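Local coordinates for protein nonsense-mediated mRNA decay factor SMG5 (Homo sapiens, PDB 2HWY) that acts in nonsense-mediated mRNA decay, promoting UPF1 dephosphorylation and, with SMG7, probably providing a link to the mRNA degradation machinery, without RNase activity by itself, at residues L5-A11 and L126-S130; H15-Q21 and V153-Y157; L22-F28 and F156-W160. All coordinates share one frame; numbering follows the deposited sequence.

Interaction 1: residues L5-A11 and L126-S130; sequences LVPDTQA and LDNPS
Ser130 lies over one face of the Gln10 side-chain amide, its OG 3.4 Å from Gln10 CD, and Val6 CG2 rests likewise on one face of the Asp127 carboxylate, 3.6 Å from Asp127 CG. A third flat group, the carboxylate of Asp8, takes Gln10 N from above its plane at OD1 (2.8 Å), a capping bond at the N-cap of helix 9-14. CG anti to the backbone N (chi1 -171°) carries this carboxylate toward the end of strand 125-128, with OD2 against Pro129 CB. The two strands leading to Asp8 and Pro129 run parallel, 4.5 Å apart at closest approach. Val6 is gripped twice, its N donating to Leu126 O at 2.7 Å and its O accepting from Asn128 N at 3.0 Å; Asp8 N then binds Asn128 O at 2.7 Å, carrying the ladder past the strand end. Leu5 CD2 packs on Leu126 CG (3.7 Å), and both leucines meet Phe156 of helix 153-159, whereas Val6 and Asp127 face helix 94-103. This is the centre of the parallel sheet of a PIN domain, where helices cover both faces and, in related nucleases, acidic residues gather at the carboxyl ends of the strands.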
loop_
_atom_site.group_PDB
_atom_site.type_symbol
_atom_site.label_atom_id
_atom_site.label_comp_id
_atom_site.label_asym_id
_atom_site.label_seq_id
_atom_site.Cartn_x
_atom_site.Cartn_y
_atom_site.Cartn_z
ATOM N N LEU A 5 5.415 -1.173 4.996
ATOM C CA LEU A 5 4.909 -1.482 3.661
ATOM C C LEU A 5 3.947 -0.380 3.272
ATOM O O LEU A 5 3.175 0.097 4.125
ATOM C CB LEU A 5 4.204 -2.830 3.641
ATOM C CG LEU A 5 5.136 -3.936 4.151
ATOM C CD1 LEU A 5 4.406 -5.299 4.212
ATOM C CD2 LEU A 5 6.391 -3.999 3.303
ATOM N N VAL A 6 4.005 0.066 2.014
ATOM C CA VAL A 6 3.063 1.095 1.573
ATOM C C VAL A 6 2.295 0.699 0.311
ATOM O O VAL A 6 2.818 0.773 -0.788
ATOM C CB VAL A 6 3.700 2.515 1.484
ATOM C CG1 VAL A 6 4.695 2.708 2.609
ATOM C CG2 VAL A 6 4.351 2.773 0.151
ATOM N N PRO A 7 1.041 0.255 0.493
ATOM C CA PRO A 7 0.113 -0.078 -0.568
ATOM C C PRO A 7 -0.153 1.004 -1.606
ATOM O O PRO A 7 -0.312 2.193 -1.283
ATOM C CB PRO A 7 -1.183 -0.357 0.189
ATOM C CG PRO A 7 -0.751 -0.830 1.491
ATOM C CD PRO A 7 0.453 -0.026 1.814
ATOM N N ASP A 8 -0.190 0.540 -2.851
ATOM C CA ASP A 8 -0.700 1.267 -4.023
ATOM C C ASP A 8 -2.233 1.241 -3.889
ATOM O O ASP A 8 -2.761 0.466 -3.074
ATOM C CB ASP A 8 -0.224 0.475 -5.254
ATOM C CG ASP A 8 -0.470 1.162 -6.573
ATOM O OD1 ASP A 8 -1.586 1.688 -6.813
ATOM O OD2 ASP A 8 0.450 1.123 -7.423
ATOM N N THR A 9 -2.945 2.084 -4.638
ATOM C CA THR A 9 -4.409 1.995 -4.719
ATOM C C THR A 9 -4.742 0.649 -5.340
ATOM O O THR A 9 -5.635 -0.076 -4.890
ATOM C CB THR A 9 -5.060 3.133 -5.598
ATOM O OG1 THR A 9 -5.080 4.367 -4.874
ATOM C CG2 THR A 9 -6.493 2.787 -5.984
ATOM N N GLN A 10 -4.017 0.322 -6.393
ATOM C CA GLN A 10 -4.270 -0.907 -7.109
ATOM C C GLN A 10 -4.084 -2.117 -6.198
ATOM O O GLN A 10 -4.851 -3.078 -6.291
ATOM C CB GLN A 10 -3.345 -1.015 -8.316
ATOM C CG GLN A 10 -4.025 -0.898 -9.642
ATOM C CD GLN A 10 -3.067 -1.255 -10.775
ATOM O OE1 GLN A 10 -3.415 -2.003 -11.702
ATOM N NE2 GLN A 10 -1.837 -0.737 -10.694
ATOM N N ALA A 11 -3.063 -2.068 -5.340
ATOM C CA ALA A 11 -2.764 -3.167 -4.414
ATOM C C ALA A 11 -3.913 -3.389 -3.452
ATOM O O ALA A 11 -4.298 -4.520 -3.189
ATOM C CB ALA A 11 -1.485 -2.884 -3.639
ATOM N N LEU A 126 9.066 0.137 2.030
ATOM C CA LEU A 126 8.861 -0.780 0.939
ATOM C C LEU A 126 7.465 -0.616 0.342
ATOM O O LEU A 126 6.458 -0.631 1.051
ATOM C CB LEU A 126 9.070 -2.183 1.475
ATOM C CG LEU A 126 8.824 -3.422 0.635
ATOM C CD1 LEU A 126 8.779 -3.182 -0.868
ATOM C CD2 LEU A 126 9.942 -4.371 0.991
ATOM N N ASP A 127 7.426 -0.465 -0.976
ATOM C CA ASP A 127 6.226 -0.117 -1.701
ATOM C C ASP A 127 5.571 -1.330 -2.366
ATOM O O ASP A 127 6.250 -2.116 -3.017
ATOM C CB ASP A 127 6.624 0.873 -2.771
ATOM C CG ASP A 127 5.530 1.815 -3.122
ATOM O OD1 ASP A 127 4.371 1.354 -3.226
ATOM O OD2 ASP A 127 5.857 3.023 -3.307
ATOM N N ASN A 128 4.253 -1.454 -2.228
ATOM C CA ASN A 128 3.456 -2.499 -2.876
ATOM C C ASN A 128 2.457 -2.013 -3.938
ATOM O O ASN A 128 1.416 -1.495 -3.551
ATOM C CB ASN A 128 2.585 -3.135 -1.804
ATOM C CG ASN A 128 3.343 -4.026 -0.893
ATOM O OD1 ASN A 128 4.580 -4.124 -0.946
ATOM N ND2 ASN A 128 2.601 -4.711 -0.034
ATOM N N PRO A 129 2.751 -2.159 -5.254
ATOM C CA PRO A 129 1.761 -1.963 -6.314
ATOM C C PRO A 129 1.276 -3.239 -7.022
ATOM O O PRO A 129 1.533 -4.349 -6.561
ATOM C CB PRO A 129 2.536 -1.059 -7.289
ATOM C CG PRO A 129 3.918 -1.645 -7.253
ATOM C CD PRO A 129 4.060 -2.387 -5.892
ATOM N N SER A 130 0.612 -3.056 -8.164
ATOM C CA SER A 130 0.454 -4.098 -9.188
ATOM C C SER A 130 1.293 -3.711 -10.449
ATOM O O SER A 130 1.839 -2.605 -10.519
ATOM C CB SER A 130 -0.816 -3.851 -9.994
ATOM O OG SER A 130 -1.949 -3.979 -9.154
#

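Interaction 2: residues H15-Q21 and V153-Y157; sequences HLPVIRQ and VLDFY
Helix segments 16-21 and 153-157 run in roughly the same direction, inclined at 39° with their axes 10.3 Å apart, and draw closest where the CA atoms of Val18 and Tyr157 stand 6.8 Å from each other. Side chains bridge the gap. Val18 supplies the middle of the contact with both of its methyls: CG1, anti to the backbone N (chi1 167°), reaches CB of Tyr157 at 3.8 Å, and CG2 both overlies one face of the tyrosine ring and meets Leu154 CD2 at 3.6 Å. At one end the imidazole of His15 spans two neighbours in the sequence, ND1 lying 3.5 Å from Val153 CG2 and CD2 against Leu154 CD2. Ile19 brings CD1 to within 3.9 Å of Val153 CG1, deeper in the domain. At the other end Gln21, its chain bent, lays CG alongside the hydroxyl end of Tyr157, the amide turned steeply to the ring. The touching is mostly between carbon atoms, and no polar bond is made across it. Val153 continues inward onto Asn128 of strand 125-128 and Ala11 of helix 9-14, while Leu16 and Arg20 carry helix 16-25 onto Tyr56 of helix 48-63.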
loop_
_atom_site.group_PDB
_atom_site.type_symbol
_atom_site.label_atom_id
_atom_site.label_comp_id
_atom_site.label_asym_id
_atom_site.label_seq_id
_atom_site.Cartn_x
_atom_site.Cartn_y
_atom_site.Cartn_z
ATOM N N HIS A 15 -5.955 -6.757 -4.176
ATOM C CA HIS A 15 -5.204 -7.745 -3.410
ATOM C C HIS A 15 -5.319 -7.438 -1.923
ATOM O O HIS A 15 -4.347 -7.518 -1.173
ATOM C CB HIS A 15 -3.738 -7.761 -3.838
ATOM C CG HIS A 15 -3.542 -8.005 -5.303
ATOM N ND1 HIS A 15 -3.350 -6.984 -6.213
ATOM C CD2 HIS A 15 -3.516 -9.152 -6.020
ATOM C CE1 HIS A 15 -3.206 -7.493 -7.423
ATOM N NE2 HIS A 15 -3.310 -8.806 -7.334
ATOM N N LEU A 16 -6.538 -7.116 -1.510
ATOM C CA LEU A 16 -6.838 -6.796 -0.141
ATOM C C LEU A 16 -6.475 -7.921 0.814
ATOM O O LEU A 16 -6.026 -7.663 1.927
ATOM C CB LEU A 16 -8.309 -6.497 -0.036
ATOM C CG LEU A 16 -8.817 -6.116 1.331
ATOM C CD1 LEU A 16 -8.087 -4.872 1.855
ATOM C CD2 LEU A 16 -10.301 -5.882 1.206
ATOM N N PRO A 17 -6.700 -9.182 0.404
ATOM C CA PRO A 17 -6.338 -10.285 1.323
ATOM C C PRO A 17 -4.834 -10.475 1.567
ATOM O O PRO A 17 -4.451 -11.008 2.594
ATOM C CB PRO A 17 -6.943 -11.511 0.639
ATOM C CG PRO A 17 -8.003 -10.926 -0.307
ATOM C CD PRO A 17 -7.345 -9.705 -0.816
ATOM N N VAL A 18 -3.992 -10.030 0.648
ATOM C CA VAL A 18 -2.554 -9.980 0.887
ATOM C C VAL A 18 -2.244 -8.915 1.949
ATOM O O VAL A 18 -1.494 -9.163 2.909
ATOM C CB VAL A 18 -1.800 -9.648 -0.417
ATOM C CG1 VAL A 18 -0.351 -9.289 -0.130
ATOM C CG2 VAL A 18 -1.882 -10.828 -1.391
ATOM N N ILE A 19 -2.829 -7.731 1.765
ATOM C CA ILE A 19 -2.638 -6.648 2.706
ATOM C C ILE A 19 -3.194 -7.046 4.072
ATOM O O ILE A 19 -2.543 -6.826 5.091
ATOM C CB ILE A 19 -3.194 -5.283 2.159
ATOM C CG1 ILE A 19 -2.307 -4.784 1.018
ATOM C CG2 ILE A 19 -3.197 -4.195 3.233
ATOM C CD1 ILE A 19 -2.826 -5.064 -0.335
ATOM N N ARG A 20 -4.356 -7.680 4.102
ATOM C CA ARG A 20 -4.891 -8.168 5.375
ATOM C C ARG A 20 -3.867 -9.009 6.112
ATOM O O ARG A 20 -3.573 -8.766 7.265
ATOM C CB ARG A 20 -6.164 -8.974 5.172
ATOM C CG ARG A 20 -6.827 -9.433 6.490
ATOM C CD ARG A 20 -8.068 -10.321 6.263
ATOM N NE ARG A 20 -8.904 -9.770 5.197
ATOM C CZ ARG A 20 -9.888 -8.887 5.362
ATOM N NH1 ARG A 20 -10.207 -8.437 6.571
ATOM N NH2 ARG A 20 -10.569 -8.456 4.302
ATOM N N GLN A 21 -3.317 -9.992 5.421
ATOM C CA GLN A 21 -2.292 -10.866 5.994
ATOM C C GLN A 21 -1.124 -10.077 6.564
ATOM O O GLN A 21 -0.716 -10.301 7.695
ATOM C CB GLN A 21 -1.770 -11.827 4.926
ATOM C CG GLN A 21 -1.205 -13.124 5.463
ATOM C CD GLN A 21 -2.256 -13.996 6.104
ATOM O OE1 GLN A 21 -3.459 -13.832 5.861
ATOM N NE2 GLN A 21 -1.815 -14.923 6.940
ATOM N N VAL A 153 2.738 -6.626 -5.081
ATOM C CA VAL A 153 2.068 -7.259 -3.933
ATOM C C VAL A 153 2.257 -8.786 -3.869
ATOM O O VAL A 153 2.757 -9.302 -2.875
ATOM C CB VAL A 153 0.538 -6.983 -3.857
ATOM C CG1 VAL A 153 0.197 -6.134 -2.637
ATOM C CG2 VAL A 153 -0.028 -6.422 -5.154
ATOM N N LEU A 154 1.855 -9.501 -4.919
ATOM C CA LEU A 154 2.009 -10.963 -4.932
ATOM C C LEU A 154 3.464 -11.440 -5.000
ATOM O O LEU A 154 3.766 -12.536 -4.523
ATOM C CB LEU A 154 1.206 -11.597 -6.068
ATOM C CG LEU A 154 -0.270 -11.187 -6.170
ATOM C CD1 LEU A 154 -0.981 -12.139 -7.076
ATOM C CD2 LEU A 154 -0.946 -11.142 -4.814
ATOM N N ASP A 155 4.364 -10.644 -5.606
ATOM C CA ASP A 155 5.784 -10.969 -5.566
ATOM C C ASP A 155 6.328 -10.887 -4.143
ATOM O O ASP A 155 6.948 -11.788 -3.642
ATOM C CB ASP A 155 6.574 -10.034 -6.486
ATOM N N PHE A 156 6.002 -9.779 -3.481
ATOM C CA PHE A 156 6.383 -9.598 -2.085
ATOM C C PHE A 156 5.756 -10.714 -1.227
ATOM O O PHE A 156 6.426 -11.318 -0.388
ATOM C CB PHE A 156 5.944 -8.206 -1.603
ATOM C CG PHE A 156 6.332 -7.895 -0.173
ATOM C CD1 PHE A 156 7.523 -7.241 0.119
ATOM C CD2 PHE A 156 5.484 -8.237 0.881
ATOM C CE1 PHE A 156 7.868 -6.945 1.436
ATOM C CE2 PHE A 156 5.832 -7.951 2.202
ATOM C CZ PHE A 156 7.031 -7.302 2.475
ATOM N N TYR A 157 4.484 -11.008 -1.488
ATOM C CA TYR A 157 3.730 -11.950 -0.673
ATOM C C TYR A 157 4.241 -13.369 -0.790
ATOM O O TYR A 157 4.393 -14.083 0.209
ATOM C CB TYR A 157 2.245 -11.954 -1.046
ATOM C CG TYR A 157 1.499 -12.868 -0.128
ATOM C CD1 TYR A 157 1.466 -12.604 1.244
ATOM C CD2 TYR A 157 0.899 -14.031 -0.594
ATOM C CE1 TYR A 157 0.822 -13.445 2.123
ATOM C CE2 TYR A 157 0.253 -14.882 0.277
ATOM C CZ TYR A 157 0.218 -14.576 1.639
ATOM O OH TYR A 157 -0.422 -15.404 2.534
#

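Interaction 3: residues L22-F28 and F156-W160; sequences LATSGRF and FYKQW
Phe28, Phe156 and Trp160 form an aromatic cluster that ties the turn after helix 16-25 to the end of helix 153-159, on the surface of the PIN domain. The three rings are turned differently against one another. Phe156 points its edge at the face of Phe28 in an offset edge-to-face pair, with centroids 5.6 Å apart and planes at 62°. Phe28 and Trp160 run antiparallel past one another, NE1 of Trp160 lying at the edge of the phenyl ring nearest CE1; the phenyl and five-membered indole rings are oblique, at 53°, with centroids 5.1 Å apart. Leu22 touches both Phe156 and Trp160: its CD2 methyl sits over the six-membered ring of Trp160, 4.1 Å from the centroid, as a CH-pi contact, and also lies in the plane of Phe156 at its rim, 3.7 Å from CE2. Trp160 holds its indole out to these partners with CG anti to the backbone N (chi1 -166°). The outer corner of the six-membered ring meets Ser25 and Arg27. Ser25 CB approaches CH2 of Trp160 at 3.4 Å, and Arg27, its chain doubly bent, brings NH1 to 3.5 Å from CZ2 of Trp160, with that carbon over one face of the guanidinium. Replacing Ser25 by an alanine would keep the carbon against the indole but would probably leave the backbone N-H of Arg27 without its acceptor and Leu22 O without the hydroxyl's bond, letting the turn shift more easily. Leu5 of the central sheet backs the cluster from within, touching Leu22, Phe28 and Phe156. The serine's hydroxyl does double duty at the helix end: OG donates to Leu22 O at 3.0 Å and accepts from Arg27 N at 2.7 Å, the latter bond making an ST turn.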
loop_
_atom_site.group_PDB
_atom_site.type_symbol
_atom_site.label_atom_id
_atom_site.label_comp_id
_atom_site.label_asym_id
_atom_site.label_seq_id
_atom_site.Cartn_x
_atom_site.Cartn_y
_atom_site.Cartn_z
ATOM N N LEU A 22 -0.599 -9.145 5.780
ATOM C CA LEU A 22 0.629 -8.420 6.146
ATOM C C LEU A 22 0.385 -7.451 7.284
ATOM O O LEU A 22 1.189 -7.354 8.200
ATOM C CB LEU A 22 1.167 -7.662 4.935
ATOM C CG LEU A 22 1.521 -8.596 3.780
ATOM C CD1 LEU A 22 1.444 -7.880 2.441
ATOM C CD2 LEU A 22 2.882 -9.233 4.005
ATOM N N ALA A 23 -0.748 -6.758 7.210
ATOM C CA ALA A 23 -1.168 -5.776 8.206
ATOM C C ALA A 23 -1.532 -6.417 9.535
ATOM O O ALA A 23 -1.522 -5.775 10.583
ATOM C CB ALA A 23 -2.359 -5.009 7.670
ATOM N N THR A 24 -1.898 -7.684 9.465
ATOM C CA THR A 24 -2.264 -8.475 10.634
ATOM C C THR A 24 -1.066 -9.269 11.114
ATOM O O THR A 24 -1.068 -9.772 12.242
ATOM C CB THR A 24 -3.451 -9.419 10.305
ATOM O OG1 THR A 24 -4.664 -8.660 10.372
ATOM C CG2 THR A 24 -3.547 -10.608 11.265
ATOM N N SER A 25 -0.042 -9.373 10.261
ATOM C CA SER A 25 1.144 -10.144 10.598
ATOM C C SER A 25 1.721 -9.604 11.892
ATOM O O SER A 25 2.173 -10.380 12.738
ATOM C CB SER A 25 2.192 -10.127 9.470
ATOM O OG SER A 25 3.135 -9.082 9.605
ATOM N N GLY A 26 1.672 -8.281 12.065
ATOM C CA GLY A 26 2.381 -7.633 13.174
ATOM C C GLY A 26 3.890 -7.587 12.947
ATOM O O GLY A 26 4.635 -7.234 13.851
ATOM N N ARG A 27 4.337 -7.939 11.739
ATOM C CA ARG A 27 5.754 -7.861 11.357
ATOM C C ARG A 27 6.005 -6.594 10.538
ATOM O O ARG A 27 7.147 -6.252 10.254
ATOM C CB ARG A 27 6.180 -9.089 10.529
ATOM C CG ARG A 27 5.585 -10.429 10.978
ATOM C CD ARG A 27 6.487 -11.234 11.892
ATOM N NE ARG A 27 7.347 -12.156 11.152
ATOM C CZ ARG A 27 6.925 -13.244 10.502
ATOM N NH1 ARG A 27 5.631 -13.578 10.461
ATOM N NH2 ARG A 27 7.813 -14.004 9.862
ATOM N N PHE A 28 4.929 -5.914 10.145
ATOM C CA PHE A 28 5.027 -4.656 9.418
ATOM C C PHE A 28 4.069 -3.605 9.976
ATOM O O PHE A 28 3.064 -3.925 10.620
ATOM C CB PHE A 28 4.728 -4.891 7.944
ATOM C CG PHE A 28 5.617 -5.907 7.313
ATOM C CD1 PHE A 28 5.149 -7.193 7.036
ATOM C CD2 PHE A 28 6.940 -5.601 7.007
ATOM C CE1 PHE A 28 5.990 -8.158 6.442
ATOM C CE2 PHE A 28 7.790 -6.571 6.419
ATOM C CZ PHE A 28 7.305 -7.844 6.134
ATOM N N PHE A 156 6.002 -9.779 -3.481
ATOM C CA PHE A 156 6.383 -9.598 -2.085
ATOM C C PHE A 156 5.756 -10.714 -1.227
ATOM O O PHE A 156 6.426 -11.318 -0.388
ATOM C CB PHE A 156 5.944 -8.206 -1.603
ATOM C CG PHE A 156 6.332 -7.895 -0.173
ATOM C CD1 PHE A 156 7.523 -7.241 0.119
ATOM C CD2 PHE A 156 5.484 -8.237 0.881
ATOM C CE1 PHE A 156 7.868 -6.945 1.436
ATOM C CE2 PHE A 156 5.832 -7.951 2.202
ATOM C CZ PHE A 156 7.031 -7.302 2.475
ATOM N N TYR A 157 4.484 -11.008 -1.488
ATOM C CA TYR A 157 3.730 -11.950 -0.673
ATOM C C TYR A 157 4.241 -13.369 -0.790
ATOM O O TYR A 157 4.393 -14.083 0.209
ATOM C CB TYR A 157 2.245 -11.954 -1.046
ATOM C CG TYR A 157 1.499 -12.868 -0.128
ATOM C CD1 TYR A 157 1.466 -12.604 1.244
ATOM C CD2 TYR A 157 0.899 -14.031 -0.594
ATOM C CE1 TYR A 157 0.822 -13.445 2.123
ATOM C CE2 TYR A 157 0.253 -14.882 0.277
ATOM C CZ TYR A 157 0.218 -14.576 1.639
ATOM O OH TYR A 157 -0.422 -15.404 2.534
ATOM N N LYS A 158 4.484 -13.781 -2.024
ATOM C CA LYS A 158 5.006 -15.098 -2.270
ATOM C C LYS A 158 6.453 -15.194 -1.728
ATOM O O LYS A 158 6.825 -16.213 -1.139
ATOM C CB LYS A 158 4.803 -15.485 -3.749
ATOM C CG LYS A 158 3.281 -15.492 -4.148
ATOM C CD LYS A 158 2.868 -16.654 -5.056
ATOM C CE LYS A 158 2.536 -17.933 -4.261
ATOM N NZ LYS A 158 2.807 -19.248 -4.998
ATOM N N GLN A 159 7.242 -14.125 -1.830
ATOM C CA GLN A 159 8.551 -14.106 -1.132
ATOM C C GLN A 159 8.402 -14.220 0.414
ATOM O O GLN A 159 9.187 -14.902 1.081
ATOM C CB GLN A 159 9.393 -12.859 -1.493
ATOM C CG GLN A 159 10.450 -13.075 -2.613
ATOM C CD GLN A 159 11.733 -12.246 -2.411
ATOM O OE1 GLN A 159 11.733 -11.242 -1.692
ATOM N NE2 GLN A 159 12.834 -12.674 -3.050
ATOM N N TRP A 160 7.390 -13.563 0.964
ATOM C CA TRP A 160 7.218 -13.486 2.414
ATOM C C TRP A 160 6.913 -14.830 3.072
ATOM O O TRP A 160 5.866 -15.425 2.837
ATOM C CB TRP A 160 6.117 -12.480 2.747
ATOM C CG TRP A 160 6.089 -12.097 4.190
ATOM C CD1 TRP A 160 7.068 -11.434 4.892
ATOM C CD2 TRP A 160 5.021 -12.350 5.125
ATOM N NE1 TRP A 160 6.672 -11.269 6.200
ATOM C CE2 TRP A 160 5.421 -11.815 6.369
ATOM C CE3 TRP A 160 3.774 -12.987 5.031
ATOM C CZ2 TRP A 160 4.611 -11.900 7.516
ATOM C CZ3 TRP A 160 2.970 -13.062 6.164
ATOM C CH2 TRP A 160 3.388 -12.515 7.385
#

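How the interactions relate
Burial and chemistry change together from interaction 1 to interaction 3. Interaction 1, about 3 Å from the chain's centre, joins two sheet strands through backbone hydrogen bonds; interactions 2 and 3, about 9 and 12 Å out, both use helices 16-25 and 153-159, interaction 3 with the residues just past their ends. The packing there changes from valine, leucine and isoleucine set with a histidine and a tyrosine ring to an aromatic cluster at the surface, and Phe156 and Tyr157 are shared by the two interactions. The layers interlock: Leu5 CD2 and Leu126 CD2 of interaction 1 pack on Phe156, and Pro129 O probably accepts a hydrogen bond from Val153 N, joining sheet and helix.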